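Local coordinates for MutS2 protein (Thermus thermophilus, PDB 2ZQE), which carries a C-terminal Smr domain regarded as an endonuclease module and is thought to suppress homologous recombination, at residues Leu38-Gly41 / Leu47-Ala50; Ala65-Gly70 / His74-Val79. All coordinates share one frame; numbering follows the deposited sequence.

Interaction 1 (Leu38-Gly41 / Leu47-Ala50)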
loop_
_atom_site.group_PDB
_atom_site.type_symbol
_atom_site.label_atom_id
_atom_site.label_comp_id
_atom_site.label_asym_id
_atom_site.label_seq_id
_atom_site.Cartn_x
_atom_site.Cartn_y
_atom_site.Cartn_z
ATOM N N LEU A 38 -0.515 0.663 -3.654
ATOM C CA LEU A 38 0.765 0.087 -3.277
ATOM C C LEU A 38 1.057 -1.116 -4.163
ATOM O O LEU A 38 0.474 -2.182 -4.007
ATOM C CB LEU A 38 0.744 -0.313 -1.789
ATOM C CG LEU A 38 0.340 0.820 -0.846
ATOM C CD1 LEU A 38 0.197 0.266 0.581
ATOM C CD2 LEU A 38 1.340 1.969 -0.876
ATOM N N LEU A 39 1.946 -0.919 -5.130
ATOM C CA LEU A 39 2.339 -1.993 -6.034
ATOM C C LEU A 39 3.484 -2.779 -5.407
ATOM O O LEU A 39 4.645 -2.346 -5.448
ATOM C CB LEU A 39 2.754 -1.381 -7.381
ATOM C CG LEU A 39 3.373 -2.289 -8.444
ATOM C CD1 LEU A 39 2.456 -3.468 -8.722
ATOM C CD2 LEU A 39 3.675 -1.482 -9.718
ATOM N N HIS A 40 3.157 -3.927 -4.812
ATOM C CA HIS A 40 4.180 -4.755 -4.142
ATOM C C HIS A 40 4.459 -6.062 -4.852
ATOM O O HIS A 40 5.409 -6.776 -4.512
ATOM C CB HIS A 40 3.782 -5.068 -2.698
ATOM C CG HIS A 40 2.328 -5.377 -2.521
ATOM N ND1 HIS A 40 1.738 -6.516 -3.025
ATOM C CD2 HIS A 40 1.353 -4.703 -1.874
ATOM C CE1 HIS A 40 0.459 -6.530 -2.695
ATOM N NE2 HIS A 40 0.195 -5.433 -2.008
ATOM N N GLY A 41 3.598 -6.387 -5.807
ATOM C CA GLY A 41 3.726 -7.610 -6.557
ATOM C C GLY A 41 3.266 -8.825 -5.785
ATOM O O GLY A 41 2.833 -8.729 -4.627
ATOM N N LEU A 47 5.652 -9.360 0.941
ATOM C CA LEU A 47 5.300 -7.930 0.950
ATOM C C LEU A 47 3.814 -7.700 1.182
ATOM O O LEU A 47 3.446 -6.889 2.038
ATOM C CB LEU A 47 5.777 -7.221 -0.320
ATOM C CG LEU A 47 7.283 -7.156 -0.601
ATOM C CD1 LEU A 47 7.531 -6.160 -1.737
ATOM C CD2 LEU A 47 8.088 -6.728 0.627
ATOM N N ARG A 48 2.962 -8.400 0.427
ATOM C CA ARG A 48 1.516 -8.227 0.563
ATOM C C ARG A 48 1.105 -8.441 2.019
ATOM O O ARG A 48 0.391 -7.613 2.598
ATOM C CB ARG A 48 0.743 -9.173 -0.367
ATOM C CG ARG A 48 -0.784 -9.066 -0.214
ATOM C CD ARG A 48 -1.493 -10.076 -1.140
ATOM N NE ARG A 48 -2.943 -10.056 -0.923
ATOM C CZ ARG A 48 -3.569 -10.717 0.056
ATOM N NH1 ARG A 48 -2.890 -11.458 0.933
ATOM N NH2 ARG A 48 -4.882 -10.615 0.182
ATOM N N GLN A 49 1.528 -9.562 2.601
ATOM C CA GLN A 49 1.111 -9.886 3.959
ATOM C C GLN A 49 1.577 -8.859 4.976
ATOM O O GLN A 49 0.788 -8.424 5.836
ATOM C CB GLN A 49 1.586 -11.279 4.361
ATOM C CG GLN A 49 1.025 -11.712 5.716
ATOM C CD GLN A 49 0.844 -13.211 5.799
ATOM O OE1 GLN A 49 1.802 -13.958 5.703
ATOM N NE2 GLN A 49 -0.403 -13.657 5.999
ATOM N N ALA A 50 2.855 -8.471 4.884
ATOM C CA ALA A 50 3.428 -7.530 5.843
ATOM C C ALA A 50 2.780 -6.157 5.715
ATOM O O ALA A 50 2.463 -5.513 6.714
ATOM C CB ALA A 50 4.942 -7.426 5.674
HETATM O O HOH W 1 3.713 -9.726 -2.021
#
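Leu47, in the first turn of helix 46-57, packs against His40 just past the end of strand 35-39, the two CB atoms 3.8 Å apart. Its CD1 branch reaches the His40 backbone, 3.5 Å from His40 O, and the Leu47 side chain also touches Val14 and Ala17 of helix 14-30. Arg48 follows and supplies the platform for the imidazole. Its CA lies over one face of the His40 ring, 3.9 Å from the centroid and 13° off the ring normal, a CH-pi contact, and its CB approaches His40 CE1 to 3.5 Å. With chi1 at 178°, Arg48 CG is trans to the backbone N, and the extended chain runs from there past the ring to a salt bridge between NH2 and Asp66 OD2. Arg48 N is linked to the loop by water 1, 2.9 Å away, which donates to Gly41 O at the same length. That carbonyl also receives His40 ND1 at 2.9 Å, a nearly straight bond (171°) in both the ring plane and the carbonyl plane. With an alanine in place of His40, Gly41 O would probably lose its ring donor, Thr77 OG1 its NE2 partner, and Arg48 CA the ring face it packs on. His40 and Gly41 open the HGxG signature of Smr domains. Gripped at ND1 by its neighbour's carbonyl and at NE2 by Thr77, and backed on one face by the helix, the imidazole is probably held in one orientation, with ND1 turned to the loop carbonyl and NE2 to Thr77.

Interaction 2 (Ala65-Gly70 / His74-Val79)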
loop_
_atom_site.group_PDB
_atom_site.type_symbol
_atom_site.label_atom_id
_atom_site.label_comp_id
_atom_site.label_asym_id
_atom_site.label_seq_id
_atom_site.Cartn_x
_atom_site.Cartn_y
_atom_site.Cartn_z
ATOM N N ALA A 65 -7.787 -2.927 0.336
ATOM C CA ALA A 65 -8.187 -4.175 -0.320
ATOM C C ALA A 65 -7.251 -4.454 -1.473
ATOM O O ALA A 65 -6.609 -3.540 -1.983
ATOM C CB ALA A 65 -9.601 -4.056 -0.855
ATOM N N ASP A 66 -7.148 -5.722 -1.862
ATOM C CA ASP A 66 -6.479 -6.060 -3.120
ATOM C C ASP A 66 -7.175 -5.331 -4.255
ATOM O O ASP A 66 -8.415 -5.170 -4.241
ATOM C CB ASP A 66 -6.591 -7.565 -3.385
ATOM C CG ASP A 66 -5.805 -8.385 -2.398
ATOM O OD1 ASP A 66 -4.590 -8.119 -2.266
ATOM O OD2 ASP A 66 -6.404 -9.298 -1.779
ATOM N N ALA A 67 -6.381 -4.891 -5.226
ATOM C CA ALA A 67 -6.911 -4.398 -6.499
ATOM C C ALA A 67 -7.680 -5.543 -7.179
ATOM O O ALA A 67 -7.362 -6.729 -6.973
ATOM C CB ALA A 67 -5.789 -3.899 -7.390
ATOM N N PRO A 68 -8.716 -5.195 -7.968
ATOM C CA PRO A 68 -9.444 -6.232 -8.718
ATOM C C PRO A 68 -8.590 -6.828 -9.829
ATOM O O PRO A 68 -7.582 -6.215 -10.234
ATOM C CB PRO A 68 -10.637 -5.473 -9.329
ATOM C CG PRO A 68 -10.227 -4.061 -9.375
ATOM C CD PRO A 68 -9.252 -3.842 -8.209
ATOM N N PRO A 69 -8.972 -8.022 -10.316
ATOM C CA PRO A 69 -8.253 -8.581 -11.462
ATOM C C PRO A 69 -8.281 -7.596 -12.637
ATOM O O PRO A 69 -9.335 -7.048 -12.948
ATOM C CB PRO A 69 -9.022 -9.869 -11.787
ATOM C CG PRO A 69 -10.232 -9.874 -10.961
ATOM C CD PRO A 69 -10.051 -8.901 -9.829
ATOM N N GLY A 70 -7.127 -7.374 -13.269
ATOM C CA GLY A 70 -7.013 -6.419 -14.368
ATOM C C GLY A 70 -6.487 -5.071 -13.949
ATOM O O GLY A 70 -6.115 -4.258 -14.794
ATOM N N HIS A 74 -3.917 -9.233 -6.591
ATOM C CA HIS A 74 -3.271 -9.350 -5.269
ATOM C C HIS A 74 -1.827 -8.800 -5.247
ATOM O O HIS A 74 -1.162 -8.856 -4.210
ATOM C CB HIS A 74 -3.291 -10.814 -4.772
ATOM C CG HIS A 74 -4.645 -11.300 -4.328
ATOM N ND1 HIS A 74 -4.810 -12.238 -3.329
ATOM C CD2 HIS A 74 -5.893 -10.983 -4.755
ATOM C CE1 HIS A 74 -6.101 -12.469 -3.152
ATOM N NE2 HIS A 74 -6.779 -11.720 -4.003
ATOM N N GLY A 75 -1.348 -8.274 -6.378
ATOM C CA GLY A 75 -0.053 -7.588 -6.434
ATOM C C GLY A 75 -0.135 -6.097 -6.104
ATOM O O GLY A 75 0.890 -5.398 -6.011
ATOM N N VAL A 76 -1.357 -5.595 -5.936
ATOM C CA VAL A 76 -1.533 -4.190 -5.568
ATOM C C VAL A 76 -2.514 -4.102 -4.415
ATOM O O VAL A 76 -3.582 -4.712 -4.458
ATOM C CB VAL A 76 -2.040 -3.336 -6.754
ATOM C CG1 VAL A 76 -2.362 -1.898 -6.301
ATOM C CG2 VAL A 76 -0.992 -3.320 -7.892
ATOM N N THR A 77 -2.138 -3.348 -3.384
ATOM C CA THR A 77 -3.073 -3.024 -2.308
ATOM C C THR A 77 -3.553 -1.599 -2.512
ATOM O O THR A 77 -2.760 -0.654 -2.593
ATOM C CB THR A 77 -2.433 -3.156 -0.904
ATOM O OG1 THR A 77 -2.056 -4.511 -0.678
ATOM C CG2 THR A 77 -3.451 -2.748 0.165
ATOM N N VAL A 78 -4.872 -1.454 -2.601
ATOM C CA VAL A 78 -5.491 -0.154 -2.805
ATOM C C VAL A 78 -5.962 0.377 -1.459
ATOM O O VAL A 78 -6.784 -0.246 -0.801
ATOM C CB VAL A 78 -6.688 -0.283 -3.775
ATOM C CG1 VAL A 78 -7.289 1.088 -4.075
ATOM C CG2 VAL A 78 -6.230 -0.954 -5.066
ATOM N N VAL A 79 -5.422 1.532 -1.080
ATOM C CA VAL A 79 -5.663 2.123 0.240
ATOM C C VAL A 79 -6.583 3.335 0.132
ATOM O O VAL A 79 -6.314 4.265 -0.637
ATOM C CB VAL A 79 -4.316 2.548 0.916
ATOM C CG1 VAL A 79 -4.552 3.076 2.324
ATOM C CG2 VAL A 79 -3.298 1.368 0.957
HETATM O O HOH W 2 -4.111 -6.294 -0.364
#
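Asp66 CG and His74 CG each stand beside their own backbone N, trans to the carbonyl carbon (chi1 -68° and -73°), and these two torsions lay the carboxylate flat over the imidazole. The planes are only 12° apart, with Asp66 OD2 above the centre of the ring. Although OD2 comes within 3.3 Å of His74 NE2, it approaches over the face, at an angle too poor for a hydrogen bond. The carboxylate finds its polar partners away from the ring: OD2 pairs with Arg48, while OD1 accepts from water 2, which lies 2.7 Å from OD1 and equally far from Thr77 OG1. The backbones behind these groups form the beta hairpin of strands 61-66 and 76-81, with 61-66 at the edge of the sheet. Ala65 and Val78 are an antiparallel hydrogen-bonded pair, joined by Val78 N to Ala65 O at 2.8 Å and Ala65 N to Val78 O at 3.1 Å. Asp66 and Thr77 form the next, non-hydrogen-bonded pair, both directed to the helix-covered face that also holds His40. One residue on, as the first segment leaves its strand, Ala67 N still donates to Val76 O at 2.9 Å. On the other face Ala67 CB fits against Val76 CB and the CG2 branch of Val78, each 3.8 Å away.

Overall arrangement
The two contacts, centres 9 Å apart, meet along the border between strands 35-39 and 76-81, which are neighbours in the sheet. Leu38 N forms a probable backbone hydrogen bond with Thr77 O at 2.8 Å, and His40 NE2 lies 2.8 Å from Thr77 OG1, a probable hydrogen bond that joins the histidine of interaction 1 to the water-bridged threonine of interaction 2. From interaction 2, His74 O packs on interaction 1, 3.2 Å from His40 CE1 and 3.3 Å from Arg48 CD, while Arg48 NH2 of helix 46-57 forms a salt bridge with Asp66 OD2 on the edge strand. His40, Arg48, Asp66, His74 and Thr77 thus form one polar cluster; any part in DNA cleavage remains inference from the endonuclease role of the domain.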